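Local atomic coordinates of intracellular protease/amidase (Salmonella enterica subsp. enterica serovar Typhimurium, PDB entry 4K2H), a protein that is of unknown function but binds zinc and, as a DJ-1/PfpI family member, may have peptidase activity. Residues A8-P13 with I89-R94; L101-A106 with L164-R169. The protein carries 1 engineered substitution. One frame throughout, in Å; residues are numbered along the deposited sequence.

Contact 1. Residues A8-P13 with I89-R94; sequences AVLLAP and IAFVAR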
loop_
_atom_site.group_PDB
_atom_site.type_symbol
_atom_site.label_atom_id
_atom_site.label_comp_id
_atom_site.label_asym_id
_atom_site.label_seq_id
_atom_site.Cartn_x
_atom_site.Cartn_y
_atom_site.Cartn_z
ATOM N N ALA A 8 2.810 -6.336 15.422
ATOM C CA ALA A 8 3.983 -5.483 15.188
ATOM C C ALA A 8 4.422 -5.583 13.720
ATOM O O ALA A 8 4.580 -6.691 13.186
ATOM C CB ALA A 8 5.144 -5.895 16.100
ATOM N N VAL A 9 4.611 -4.445 13.068
ATOM C CA VAL A 9 5.118 -4.435 11.693
ATOM C C VAL A 9 6.497 -3.814 11.799
ATOM O O VAL A 9 6.645 -2.681 12.268
ATOM C CB VAL A 9 4.218 -3.618 10.752
ATOM C CG1 VAL A 9 4.771 -3.573 9.321
ATOM C CG2 VAL A 9 2.809 -4.179 10.744
ATOM N N LEU A 10 7.517 -4.566 11.417
ATOM C CA LEU A 10 8.878 -4.065 11.560
ATOM C C LEU A 10 9.256 -3.273 10.322
ATOM O O LEU A 10 9.097 -3.732 9.189
ATOM C CB LEU A 10 9.883 -5.208 11.776
ATOM C CG LEU A 10 9.595 -6.148 12.948
ATOM C CD1 LEU A 10 10.774 -7.066 13.180
ATOM C CD2 LEU A 10 9.268 -5.406 14.226
ATOM N N LEU A 11 9.786 -2.082 10.560
ATOM C CA LEU A 11 10.137 -1.176 9.482
ATOM C C LEU A 11 11.627 -0.846 9.498
ATOM O O LEU A 11 12.046 0.017 10.242
ATOM C CB LEU A 11 9.313 0.107 9.580
ATOM C CG LEU A 11 7.796 0.003 9.476
ATOM C CD1 LEU A 11 7.181 1.399 9.406
ATOM C CD2 LEU A 11 7.329 -0.843 8.289
ATOM N N ALA A 12 12.414 -1.496 8.651
ATOM C CA ALA A 12 13.834 -1.169 8.534
ATOM C C ALA A 12 14.047 -0.211 7.342
ATOM O O ALA A 12 13.170 -0.095 6.491
ATOM C CB ALA A 12 14.653 -2.434 8.363
ATOM N N PRO A 13 15.208 0.469 7.267
ATOM C CA PRO A 13 15.392 1.360 6.103
ATOM C C PRO A 13 15.312 0.564 4.828
ATOM O O PRO A 13 15.905 -0.517 4.745
ATOM C CB PRO A 13 16.798 1.994 6.350
ATOM C CG PRO A 13 16.913 1.999 7.843
ATOM C CD PRO A 13 16.260 0.691 8.274
ATOM N N ILE A 89 16.626 -10.038 15.276
ATOM C CA ILE A 89 16.759 -11.478 15.426
ATOM C C ILE A 89 16.215 -11.879 16.813
ATOM O O ILE A 89 15.417 -12.808 16.905
ATOM C CB ILE A 89 18.207 -11.944 15.253
ATOM C CG1 ILE A 89 18.803 -11.498 13.890
ATOM C CG2 ILE A 89 18.315 -13.438 15.478
ATOM C CD1 ILE A 89 17.892 -11.494 12.677
ATOM N N ALA A 90 16.592 -11.153 17.869
ATOM C CA ALA A 90 16.079 -11.470 19.218
ATOM C C ALA A 90 14.570 -11.342 19.341
ATOM O O ALA A 90 13.941 -12.137 20.051
ATOM C CB ALA A 90 16.734 -10.608 20.296
ATOM N N PHE A 91 14.008 -10.300 18.722
ATOM C CA PHE A 91 12.573 -10.043 18.791
ATOM C C PHE A 91 11.796 -11.148 18.092
ATOM O O PHE A 91 10.815 -11.673 18.623
ATOM C CB PHE A 91 12.280 -8.716 18.108
ATOM C CG PHE A 91 10.871 -8.219 18.255
ATOM C CD1 PHE A 91 10.491 -7.474 19.367
ATOM C CD2 PHE A 91 9.955 -8.396 17.242
ATOM C CE1 PHE A 91 9.217 -6.922 19.478
ATOM C CE2 PHE A 91 8.660 -7.881 17.355
ATOM C CZ PHE A 91 8.301 -7.123 18.473
ATOM N N VAL A 92 12.235 -11.493 16.898
ATOM C CA VAL A 92 11.629 -12.595 16.157
ATOM C C VAL A 92 11.819 -13.942 16.869
ATOM O O VAL A 92 10.906 -14.777 16.876
ATOM C CB VAL A 92 12.216 -12.664 14.747
ATOM C CG1 VAL A 92 11.821 -13.936 14.034
ATOM C CG2 VAL A 92 11.777 -11.434 13.955
ATOM N N ALA A 93 12.990 -14.184 17.452
ATOM C CA ALA A 93 13.252 -15.515 18.003
ATOM C C ALA A 93 12.342 -15.740 19.204
ATOM O O ALA A 93 11.726 -16.798 19.337
ATOM C CB ALA A 93 14.713 -15.687 18.379
ATOM N N ARG A 94 12.222 -14.705 20.031
ATOM C CA ARG A 94 11.414 -14.761 21.217
ATOM C C ARG A 94 9.941 -15.015 20.886
ATOM O O ARG A 94 9.289 -15.852 21.513
ATOM C CB ARG A 94 11.592 -13.457 21.990
ATOM C CG ARG A 94 10.765 -13.338 23.257
ATOM C CD ARG A 94 11.205 -12.133 24.081
ATOM N NE ARG A 94 11.136 -10.871 23.340
ATOM C CZ ARG A 94 10.043 -10.131 23.191
ATOM N NH1 ARG A 94 10.109 -8.983 22.509
ATOM N NH2 ARG A 94 8.884 -10.505 23.716
#
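Phe-91, from helix 86-97, reaches down to Ala-8 and Leu-10 of strand 6-11, a helix-on-sheet contact of the α/β sandwich of the DJ-1/PfpI family. The strand is the middle one of the five-stranded parallel sheet, and the CB atoms of Ala-8 and Leu-10, two residues apart, both point toward the helix. The backbones stay well separated: the nearest CA pair, Leu-10 and Val-92, is 10.1 Å apart, so side chains alone bridge the gap.

Traced outward, the Phe-91 side chain starts at a CB directed at the strand, but CB itself lies 5.4 Å from the nearest Leu-10 atom, CD1. With CG opposite the backbone N (chi1 -172°), the ring is carried away from the helix backbone. Its CD2 comes within 4.3 Å of Leu-10 CD2, and CE2 closes to 4.0 Å from the same methyl, which sits obliquely to the ring. Leu-10 offers that methyl with CG beside its own backbone N (chi1 -55°). The approach of the neighbouring Val-92 is marginal, its CG2 being 4.5 Å from Leu-10 CD1.

Val-70 of strand 69-72 and Leu-37 of strand 33-38 also touch the Phe-91 side chain, and His-95, one turn further along the helix, meets its ring with the planes about 40° apart. The three main residues are buried, and no hydrogen bond links the segments; the contact is purely apolar. At the far end of the ring, CZ is 4.1 Å from Ala-8 CB, which lies at the ring edge, near its plane.

Contact 2. Residues L101-A106 with L164-R169; sequences LICPIA and LTLSAR. Engineered in segment 101-106: Ala-106 (natural residue Cys).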
loop_
_atom_site.group_PDB
_atom_site.type_symbol
_atom_site.label_atom_id
_atom_site.label_comp_id
_atom_site.label_asym_id
_atom_site.label_seq_id
_atom_site.Cartn_x
_atom_site.Cartn_y
_atom_site.Cartn_z
ATOM N N LEU A 101 2.678 -15.590 15.826
ATOM C CA LEU A 101 2.761 -15.642 14.362
ATOM C C LEU A 101 3.939 -14.801 13.789
ATOM O O LEU A 101 4.117 -13.619 14.094
ATOM C CB LEU A 101 1.422 -15.232 13.721
ATOM C CG LEU A 101 0.155 -15.967 14.195
ATOM C CD1 LEU A 101 -1.098 -15.404 13.529
ATOM C CD2 LEU A 101 0.272 -17.467 13.944
ATOM N N ILE A 102 4.741 -15.449 12.956
ATOM C CA ILE A 102 5.842 -14.801 12.254
ATOM C C ILE A 102 5.448 -14.765 10.803
ATOM O O ILE A 102 5.201 -15.819 10.161
ATOM C CB ILE A 102 7.134 -15.595 12.401
ATOM C CG1 ILE A 102 7.369 -15.943 13.873
ATOM C CG2 ILE A 102 8.302 -14.869 11.761
ATOM C CD1 ILE A 102 7.398 -14.747 14.797
ATOM N N CYS A 103 5.369 -13.555 10.281
ATOM C CA CYS A 103 4.709 -13.322 9.020
ATOM C C CYS A 103 5.579 -12.512 8.073
ATOM O O CYS A 103 5.386 -11.282 7.923
ATOM C CB CYS A 103 3.412 -12.593 9.253
ATOM S SG CYS A 103 2.394 -13.283 10.554
ATOM N N PRO A 104 6.513 -13.208 7.408
ATOM C CA PRO A 104 7.321 -12.622 6.366
ATOM C C PRO A 104 6.653 -12.590 5.024
ATOM O O PRO A 104 5.899 -13.514 4.649
ATOM C CB PRO A 104 8.523 -13.555 6.300
ATOM C CG PRO A 104 7.932 -14.886 6.608
ATOM C CD PRO A 104 6.979 -14.562 7.741
ATOM N N ILE A 105 6.952 -11.526 4.283
ATOM C CA ILE A 105 6.516 -11.421 2.928
ATOM C C ILE A 105 7.669 -11.159 1.976
ATOM O O ILE A 105 8.663 -10.467 2.303
ATOM C CB ILE A 105 5.392 -10.379 2.787
ATOM C CG1 ILE A 105 5.102 -10.096 1.310
ATOM C CG2 ILE A 105 5.717 -9.076 3.472
ATOM C CD1 ILE A 105 3.622 -9.980 1.012
ATOM N N ALA A 106 7.542 -11.733 0.786
ATOM C CA ALA A 106 8.456 -11.447 -0.335
ATOM C C ALA A 106 9.880 -11.905 0.002
ATOM O O ALA A 106 10.054 -13.065 0.319
ATOM C CB ALA A 106 8.397 -9.973 -0.736
ATOM N N LEU A 164 -5.303 -10.806 4.512
ATOM C CA LEU A 164 -6.601 -11.372 4.917
ATOM C C LEU A 164 -6.384 -12.693 5.659
ATOM O O LEU A 164 -6.968 -12.911 6.704
ATOM C CB LEU A 164 -7.540 -11.498 3.726
ATOM C CG LEU A 164 -7.873 -10.140 3.090
ATOM C CD1 LEU A 164 -8.457 -10.339 1.708
ATOM C CD2 LEU A 164 -8.799 -9.251 3.920
ATOM N N THR A 165 -5.478 -13.526 5.172
ATOM C CA THR A 165 -5.173 -14.795 5.839
ATOM C C THR A 165 -4.613 -14.603 7.232
ATOM O O THR A 165 -5.067 -15.245 8.196
ATOM C CB THR A 165 -4.196 -15.633 5.012
ATOM O OG1 THR A 165 -4.798 -15.844 3.753
ATOM C CG2 THR A 165 -3.935 -16.993 5.647
ATOM N N LEU A 166 -3.646 -13.708 7.352
ATOM C CA LEU A 166 -3.131 -13.351 8.659
ATOM C C LEU A 166 -4.276 -12.901 9.562
ATOM O O LEU A 166 -4.367 -13.347 10.707
ATOM C CB LEU A 166 -2.076 -12.244 8.541
ATOM C CG LEU A 166 -1.629 -11.583 9.849
ATOM C CD1 LEU A 166 -1.097 -12.602 10.845
ATOM C CD2 LEU A 166 -0.572 -10.527 9.566
ATOM N N SER A 167 -5.137 -12.009 9.058
ATOM C CA SER A 167 -6.212 -11.451 9.874
ATOM C C SER A 167 -7.167 -12.542 10.363
ATOM O O SER A 167 -7.591 -12.557 11.517
ATOM C CB SER A 167 -7.023 -10.436 9.081
ATOM O OG SER A 167 -6.256 -9.302 8.723
ATOM N N ALA A 168 -7.519 -13.439 9.451
ATOM C CA ALA A 168 -8.466 -14.481 9.737
ATOM C C ALA A 168 -7.889 -15.381 10.816
ATOM O O ALA A 168 -8.571 -15.757 11.760
ATOM C CB ALA A 168 -8.749 -15.272 8.479
ATOM N N ARG A 169 -6.616 -15.713 10.685
ATOM C CA ARG A 169 -5.933 -16.471 11.717
ATOM C C ARG A 169 -5.925 -15.747 13.091
ATOM O O ARG A 169 -6.208 -16.362 14.131
ATOM C CB ARG A 169 -4.529 -16.748 11.258
ATOM C CG ARG A 169 -3.730 -17.548 12.250
ATOM C CD ARG A 169 -4.097 -19.022 12.267
ATOM N NE ARG A 169 -2.893 -19.684 12.751
ATOM C CZ ARG A 169 -1.934 -20.186 11.981
ATOM N NH1 ARG A 169 -0.866 -20.714 12.554
ATOM N NH2 ARG A 169 -2.050 -20.203 10.655
#
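Leu-101 and Cys-103 of strand 101-104 face Leu-166 and Arg-169 of helix 159-171, a helix laid against the sheet of the DJ-1/PfpI fold. The axes of strand 101-104 and of helix segment 164-169 run antiparallel, at 174°, with a closest approach of 10.9 Å. Beyond the strand the chain reaches Ala-106, engineered in place of cysteine, with a positive phi consistent with the nucleophile elbow of DJ-1 relatives.

The apolar part centres on Leu-166 CD1, which meets two strand side chains: Cys-103 SG at 3.6 Å and Leu-101 CD1 at 3.9 Å. The two leucine side chains lie alongside one another, pointing in opposite senses. Leu-166 places its CG opposite the backbone N (chi1 169°), which takes its methyls off the helix toward the strand.

The second kind of packing pairs an aliphatic group with a charged side chain. Leu-101 CD1 also touches Arg-169 CG at 3.6 Å, while its other methyl, CD2, lies over one face of the guanidinium, 3.7 Å from NH1. A bend at chi2 (76°) turns the arginine chain so that both its methylene and its flat end meet the same leucine.

The polar bonds of this arginine lie beyond the two segments: NH2 forms a salt bridge with Glu-146 OE1 and NH1 a hydrogen bond to Gly-148 O.

No hydrogen bond crosses between the segments. The chemistry implies that Arg-169 can pack its carbon chain and one guanidinium face on Leu-101 while its polar end is bonded elsewhere; the salt bridge probably offsets part of its charge.

How the contacts relate
The centres of contacts 1 and 2 lie 14 Å apart, and both reach the same parallel sheet. Contact 1 uses its middle strand, 6-11; contact 2 uses strand 101-104, the outermost on one side, with strand 69-72 between them. The helices lie on opposite faces: Ile-102 points away from 164-169, and its CD1 comes within 4.1 Å of Val-92 O in helix 86-97. Both segments of contact 1 precede those of contact 2 in the chain, and helix 86-97 is followed directly by strand 101-104. Together they give the three-layer α/β/α sandwich one helix contact on each side of its sheet.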